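Local coordinates for DUF1436 domain-containing protein (Neisseria meningitidis, PDB 2GKP) that is of unknown function but belongs to the CdiI family and is probably an immunity protein that inhibits a contact-dependent growth inhibition toxin, at residues V114-H119 against L123-S128; P42-L47 against C96-Y101. All coordinates share one frame; numbering follows the deposited sequence.

Contact 1: residues V114-H119 against L123-S128; sequences VDIWLH and LKISPS. With EDO (1,2-ethanediol), chain C.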
loop_
_atom_site.group_PDB
_atom_site.type_symbol
_atom_site.label_atom_id
_atom_site.label_comp_id
_atom_site.label_asym_id
_atom_site.label_seq_id
_atom_site.Cartn_x
_atom_site.Cartn_y
_atom_site.Cartn_z
ATOM N N VAL A 114 -1.595 -2.916 -5.491
ATOM C CA VAL A 114 -0.666 -2.039 -6.177
ATOM C C VAL A 114 0.301 -1.537 -5.120
ATOM O O VAL A 114 -0.121 -1.213 -4.008
ATOM C CB VAL A 114 -1.479 -0.851 -6.806
ATOM C CG1 VAL A 114 -0.580 0.303 -7.210
ATOM C CG2 VAL A 114 -2.326 -1.275 -8.002
ATOM N N ASP A 115 1.586 -1.447 -5.462
ATOM C CA ASP A 115 2.621 -0.879 -4.580
ATOM C C ASP A 115 3.036 0.487 -5.099
ATOM O O ASP A 115 3.057 0.682 -6.298
ATOM C CB ASP A 115 3.887 -1.768 -4.531
ATOM C CG ASP A 115 3.664 -3.112 -3.848
ATOM O OD1 ASP A 115 2.591 -3.362 -3.249
ATOM O OD2 ASP A 115 4.618 -3.923 -3.889
ATOM N N ILE A 116 3.390 1.395 -4.205
ATOM C CA ILE A 116 3.855 2.732 -4.660
ATOM C C ILE A 116 5.162 3.014 -3.963
ATOM O O ILE A 116 5.275 2.883 -2.724
ATOM C CB ILE A 116 2.837 3.870 -4.301
ATOM C CG1 ILE A 116 1.462 3.560 -4.907
ATOM C CG2 ILE A 116 3.336 5.198 -4.837
ATOM C CD1 ILE A 116 0.486 2.887 -3.913
ATOM N N TRP A 117 6.162 3.380 -4.793
ATOM C CA TRP A 117 7.490 3.752 -4.304
ATOM C C TRP A 117 7.825 5.173 -4.764
ATOM O O TRP A 117 7.784 5.440 -5.949
ATOM C CB TRP A 117 8.528 2.759 -4.820
ATOM C CG TRP A 117 9.959 3.187 -4.555
ATOM C CD1 TRP A 117 10.479 3.738 -3.409
ATOM C CD2 TRP A 117 11.046 3.080 -5.477
ATOM N NE1 TRP A 117 11.835 3.954 -3.558
ATOM C CE2 TRP A 117 12.199 3.574 -4.823
ATOM C CE3 TRP A 117 11.155 2.611 -6.799
ATOM C CZ2 TRP A 117 13.452 3.596 -5.436
ATOM C CZ3 TRP A 117 12.402 2.674 -7.426
ATOM C CH2 TRP A 117 13.542 3.142 -6.729
ATOM N N LEU A 118 8.065 6.071 -3.802
ATOM C CA LEU A 118 8.506 7.436 -4.104
ATOM C C LEU A 118 9.974 7.614 -3.740
ATOM O O LEU A 118 10.381 7.297 -2.642
ATOM C CB LEU A 118 7.692 8.410 -3.260
ATOM C CG LEU A 118 8.084 9.906 -3.337
ATOM C CD1 LEU A 118 7.921 10.436 -4.747
ATOM C CD2 LEU A 118 7.201 10.686 -2.374
ATOM N N HIS A 119 10.735 8.180 -4.665
ATOM C CA HIS A 119 12.160 8.422 -4.438
ATOM C C HIS A 119 12.580 9.565 -5.343
ATOM O O HIS A 119 12.367 9.497 -6.556
ATOM C CB HIS A 119 12.976 7.168 -4.772
ATOM C CG HIS A 119 14.444 7.334 -4.545
ATOM N ND1 HIS A 119 15.328 7.644 -5.553
ATOM C CD2 HIS A 119 15.171 7.268 -3.408
ATOM C CE1 HIS A 119 16.549 7.726 -5.049
ATOM N NE2 HIS A 119 16.481 7.517 -3.748
ATOM N N LEU A 123 7.472 8.721 -8.753
ATOM C CA LEU A 123 6.481 7.756 -8.237
ATOM C C LEU A 123 6.425 6.529 -9.140
ATOM O O LEU A 123 6.004 6.642 -10.303
ATOM C CB LEU A 123 5.090 8.397 -8.181
ATOM C CG LEU A 123 4.939 9.460 -7.116
ATOM C CD1 LEU A 123 3.750 10.336 -7.466
ATOM C CD2 LEU A 123 4.731 8.760 -5.767
ATOM N N LYS A 124 6.823 5.361 -8.623
ATOM C CA LYS A 124 6.692 4.100 -9.341
ATOM C C LYS A 124 5.445 3.373 -8.785
ATOM O O LYS A 124 5.427 2.991 -7.606
ATOM C CB LYS A 124 7.953 3.245 -9.154
ATOM C CG LYS A 124 7.931 1.879 -9.893
ATOM C CD LYS A 124 9.240 1.151 -9.661
ATOM C CE LYS A 124 9.288 -0.228 -10.277
ATOM N NZ LYS A 124 10.639 -0.746 -10.027
ATOM N N ILE A 125 4.424 3.222 -9.635
ATOM C CA ILE A 125 3.147 2.644 -9.193
ATOM C C ILE A 125 3.003 1.299 -9.906
ATOM O O ILE A 125 2.857 1.261 -11.120
ATOM C CB ILE A 125 1.956 3.585 -9.486
ATOM C CG1 ILE A 125 2.211 5.018 -8.933
ATOM C CG2 ILE A 125 0.672 3.008 -8.954
ATOM C CD1 ILE A 125 1.182 6.100 -9.436
ATOM N N SER A 126 3.085 0.213 -9.147
ATOM C CA SER A 126 3.270 -1.117 -9.741
ATOM C C SER A 126 2.082 -2.019 -9.484
ATOM O O SER A 126 1.715 -2.246 -8.330
ATOM C CB SER A 126 4.478 -1.807 -9.126
ATOM O OG SER A 126 5.686 -1.096 -9.390
ATOM N N PRO A 127 1.504 -2.563 -10.555
ATOM C CA PRO A 127 0.416 -3.535 -10.423
ATOM C C PRO A 127 0.989 -4.899 -10.024
ATOM O O PRO A 127 2.205 -5.049 -9.878
ATOM C CB PRO A 127 -0.172 -3.570 -11.836
ATOM C CG PRO A 127 1.036 -3.301 -12.703
ATOM C CD PRO A 127 1.852 -2.296 -11.962
ATOM N N SER A 128 0.143 -5.899 -9.886
ATOM C CA SER A 128 0.610 -7.227 -9.451
ATOM C C SER A 128 -0.344 -8.277 -9.928
ATOM O O SER A 128 -1.436 -7.971 -10.408
ATOM C CB SER A 128 0.701 -7.308 -7.926
ATOM O OG SER A 128 -0.591 -7.264 -7.348
HETATM C C1 EDO C . 2.264 -4.664 -6.453
HETATM O O1 EDO C . 3.503 -4.845 -7.161
HETATM C C2 EDO C . 2.146 -5.752 -5.380
HETATM O O2 EDO C . 1.433 -5.372 -4.196
#
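Asp115 faces Ser126 and Trp117 faces Lys124 in two hydrogen-bonded pairs that lace these antiparallel strands together. Each pair closes a ring of two backbone bonds. At Asp115, its N reaches Ser126 O at 3.0 Å, and Ser126 N returns to Asp115 O with an N-H...O angle of 172°, almost straight. Trp117 and Lys124 repeat the pattern, Lys124 N lying 2.8 Å from Trp117 O. Between the rings, CA-H...O contacts such as Ile116 CA to Lys124 O add weaker support.

The purely aliphatic contacts lie on the face of Ile116, Leu118, Leu123 and Ile125, where branched residues suit a buried sheet surface. Ile116 and Ile125 form a non-hydrogen-bonded pair and lie side by side. Ile125 CG2, directed opposite to the backbone N, also meets Val114 CG1 at 3.5 Å, tighter than usual for two carbons. Farther along, Leu123 CD2 fits between Ile116 CG2 and Leu118 CD1, 3.7 Å from the latter.

The face that carries Asp115, Trp117, Lys124 and Ser126 is more polar and partly exposed. Lys124, extended throughout, sends its aliphatic stem past the indole, and its CD meets the ring edge in plane, 3.7 Å from Trp117 CE3. The indole NE1 is taken by Asp11, while Trp13 stacks on the ring. A 1,2-ethanediol, probably from the crystallisation liquor, donates a hydrogen bond through O1 to Pro127 O; its O2 makes a very short, and so doubtful, contact with Asp115 OD1.

This is a beta hairpin in the interior of the antiparallel sheet: strand 11-18 bonds along the outer edge of 112-119, and strand 144-147 pairs with 122-132. Helix 152-164 packs on the aliphatic face through Leu159 and Ile155, and helix 51-63 joins it there with Val58 and Leu62.

Contact 2: residues P42-L47 against C96-Y101; sequences PHILPL and CGNLGY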
loop_
_atom_site.group_PDB
_atom_site.type_symbol
_atom_site.label_atom_id
_atom_site.label_comp_id
_atom_site.label_asym_id
_atom_site.label_seq_id
_atom_site.Cartn_x
_atom_site.Cartn_y
_atom_site.Cartn_z
ATOM N N PRO A 42 -5.176 1.092 8.202
ATOM C CA PRO A 42 -5.540 1.229 6.818
ATOM C C PRO A 42 -6.586 2.335 6.636
ATOM O O PRO A 42 -7.435 2.544 7.499
ATOM C CB PRO A 42 -6.222 -0.110 6.500
ATOM C CG PRO A 42 -5.914 -1.005 7.505
ATOM C CD PRO A 42 -5.628 -0.201 8.747
ATOM N N HIS A 43 -6.522 3.011 5.503
ATOM C CA HIS A 43 -7.533 3.984 5.136
ATOM C C HIS A 43 -8.477 3.359 4.127
ATOM O O HIS A 43 -8.039 3.013 3.030
ATOM C CB HIS A 43 -6.835 5.190 4.515
ATOM C CG HIS A 43 -7.626 6.446 4.566
ATOM N ND1 HIS A 43 -8.871 6.583 3.994
ATOM C CD2 HIS A 43 -7.313 7.660 5.082
ATOM C CE1 HIS A 43 -9.303 7.818 4.176
ATOM N NE2 HIS A 43 -8.379 8.488 4.843
ATOM N N ILE A 44 -9.742 3.186 4.510
ATOM C CA ILE A 44 -10.715 2.533 3.655
ATOM C C ILE A 44 -11.506 3.555 2.869
ATOM O O ILE A 44 -11.904 4.561 3.431
ATOM C CB ILE A 44 -11.684 1.663 4.512
ATOM C CG1 ILE A 44 -10.866 0.534 5.163
ATOM C CG2 ILE A 44 -12.898 1.162 3.666
ATOM C CD1 ILE A 44 -11.636 -0.307 6.165
ATOM N N LEU A 45 -11.700 3.297 1.577
ATOM C CA LEU A 45 -12.407 4.231 0.704
ATOM C C LEU A 45 -13.384 3.489 -0.192
ATOM O O LEU A 45 -13.200 2.316 -0.458
ATOM C CB LEU A 45 -11.433 4.954 -0.253
ATOM C CG LEU A 45 -10.440 5.935 0.378
ATOM C CD1 LEU A 45 -9.461 6.395 -0.672
ATOM C CD2 LEU A 45 -11.185 7.154 0.937
ATOM N N PRO A 46 -14.456 4.173 -0.646
ATOM C CA PRO A 46 -15.341 3.568 -1.652
ATOM C C PRO A 46 -14.656 3.396 -2.995
ATOM O O PRO A 46 -13.690 4.099 -3.313
ATOM C CB PRO A 46 -16.516 4.546 -1.755
ATOM C CG PRO A 46 -15.862 5.884 -1.342
ATOM C CD PRO A 46 -14.861 5.533 -0.246
ATOM N N LEU A 47 -15.168 2.473 -3.792
ATOM C CA LEU A 47 -14.456 2.108 -5.039
ATOM C C LEU A 47 -14.399 3.206 -6.080
ATOM O O LEU A 47 -13.478 3.233 -6.885
ATOM C CB LEU A 47 -15.093 0.877 -5.653
ATOM C CG LEU A 47 -15.076 -0.407 -4.852
ATOM C CD1 LEU A 47 -15.718 -1.537 -5.646
ATOM C CD2 LEU A 47 -13.673 -0.766 -4.495
ATOM N N CYS A 96 -11.729 -7.612 8.237
ATOM C CA CYS A 96 -12.975 -8.375 8.103
ATOM C C CYS A 96 -14.086 -7.655 8.827
ATOM O O CYS A 96 -15.163 -7.525 8.303
ATOM C CB CYS A 96 -12.830 -9.766 8.694
ATOM S SG CYS A 96 -11.942 -10.924 7.644
ATOM N N GLY A 97 -13.822 -7.188 10.052
ATOM C CA GLY A 97 -14.820 -6.418 10.773
ATOM C C GLY A 97 -15.236 -5.130 10.114
ATOM O O GLY A 97 -16.395 -4.753 10.153
ATOM N N ASN A 98 -14.276 -4.411 9.578
ATOM C CA ASN A 98 -14.575 -3.145 8.942
ATOM C C ASN A 98 -15.275 -3.247 7.599
ATOM O O ASN A 98 -15.834 -2.241 7.139
ATOM C CB ASN A 98 -13.312 -2.289 8.802
ATOM C CG ASN A 98 -12.878 -1.695 10.126
ATOM O OD1 ASN A 98 -11.684 -1.553 10.401
ATOM N ND2 ASN A 98 -13.838 -1.329 10.946
ATOM N N LEU A 99 -15.274 -4.442 6.997
ATOM C CA LEU A 99 -15.856 -4.581 5.669
ATOM C C LEU A 99 -16.975 -5.609 5.615
ATOM O O LEU A 99 -17.501 -5.855 4.528
ATOM C CB LEU A 99 -14.779 -4.892 4.603
ATOM C CG LEU A 99 -13.784 -3.743 4.375
ATOM C CD1 LEU A 99 -12.740 -4.232 3.388
ATOM C CD2 LEU A 99 -14.501 -2.543 3.817
ATOM N N GLY A 100 -17.374 -6.171 6.745
ATOM C CA GLY A 100 -18.547 -7.061 6.764
ATOM C C GLY A 100 -18.273 -8.520 6.393
ATOM O O GLY A 100 -19.183 -9.236 5.976
ATOM N N TYR A 101 -17.019 -8.960 6.481
ATOM C CA TYR A 101 -16.665 -10.346 6.128
ATOM C C TYR A 101 -16.571 -11.214 7.356
ATOM O O TYR A 101 -16.161 -10.782 8.443
ATOM C CB TYR A 101 -15.309 -10.411 5.416
ATOM C CG TYR A 101 -15.273 -9.775 4.051
ATOM C CD1 TYR A 101 -15.820 -10.406 2.936
ATOM C CD2 TYR A 101 -14.668 -8.541 3.863
ATOM C CE1 TYR A 101 -15.775 -9.834 1.690
ATOM C CE2 TYR A 101 -14.650 -7.948 2.620
ATOM C CZ TYR A 101 -15.166 -8.597 1.529
ATOM O OH TYR A 101 -15.099 -8.005 0.290
#
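Ile44 meets Asn98 and Leu99 with two different branches of its side chain, and these two touches make up the whole contact. From the backbone of strand 34-45, its CB points toward the end of helix 81-99, where the two backbones are still well apart: the nearest CA atoms, those of Ile44 and Asn98, are 8.7 Å from each other. A long, branched residue is therefore well suited to the span.

At CB the side chain divides. The short branch, CG2, lies opposite the backbone N and comes to 4.0 Å from Leu99 CD2, an ordinary methyl-to-methyl contact in which the two side chains run antiparallel past one another. The longer branch starts at CG1, which stands beside the backbone N (chi1 -65°), and continues extended to CD1 (chi2 173°). That stretched course carries the tip to Asn98, where CD1 lies 3.7 Å from Asn98 CB. The methyl thus meets the aliphatic root of the asparagine rather than its amide, a division that suits a polar residue at an exposed helix end.

Leu99 reaches in with its CD2 methyl, although its CB is not directed at the strand. Ala22, in the loop between strands 11-18 and 23-30, touches both Ile44 and Leu99 and extends the apolar patch.

No hydrogen bond crosses between the segments. Gly100, the first residue to leave helical angles, has a positive phi of 84°, a conformation easy for glycine, and Tyr101 N bonds back to Cys96 O at 3.0 Å. Glycine with positive phi at a helix C-terminus is a familiar way of turning the chain, and here the last turn of such a helix rests on a sheet strand by simple aliphatic packing.

Overall arrangement
Contact 1 is a buried contact and contact 2 a surface one, on opposite sides of the chain's centre with their own centres about 22 Å apart; their nearest atoms are about 11 Å from each other. Both reach the same antiparallel sheet, through different strands. In 114-119 with 123-128, neighbouring strands share repeated backbone hydrogen bonds and bury 490 Å², with aliphatic side chains on one face and polar or aromatic ones on the other. In 42-47 with 96-101, a helix end meets a strand through two carbon-to-carbon contacts of a single isoleucine, with no hydrogen bond between the segments, burying 115 Å². Contact 1 thus builds the sheet, whereas contact 2 joins a helix to it.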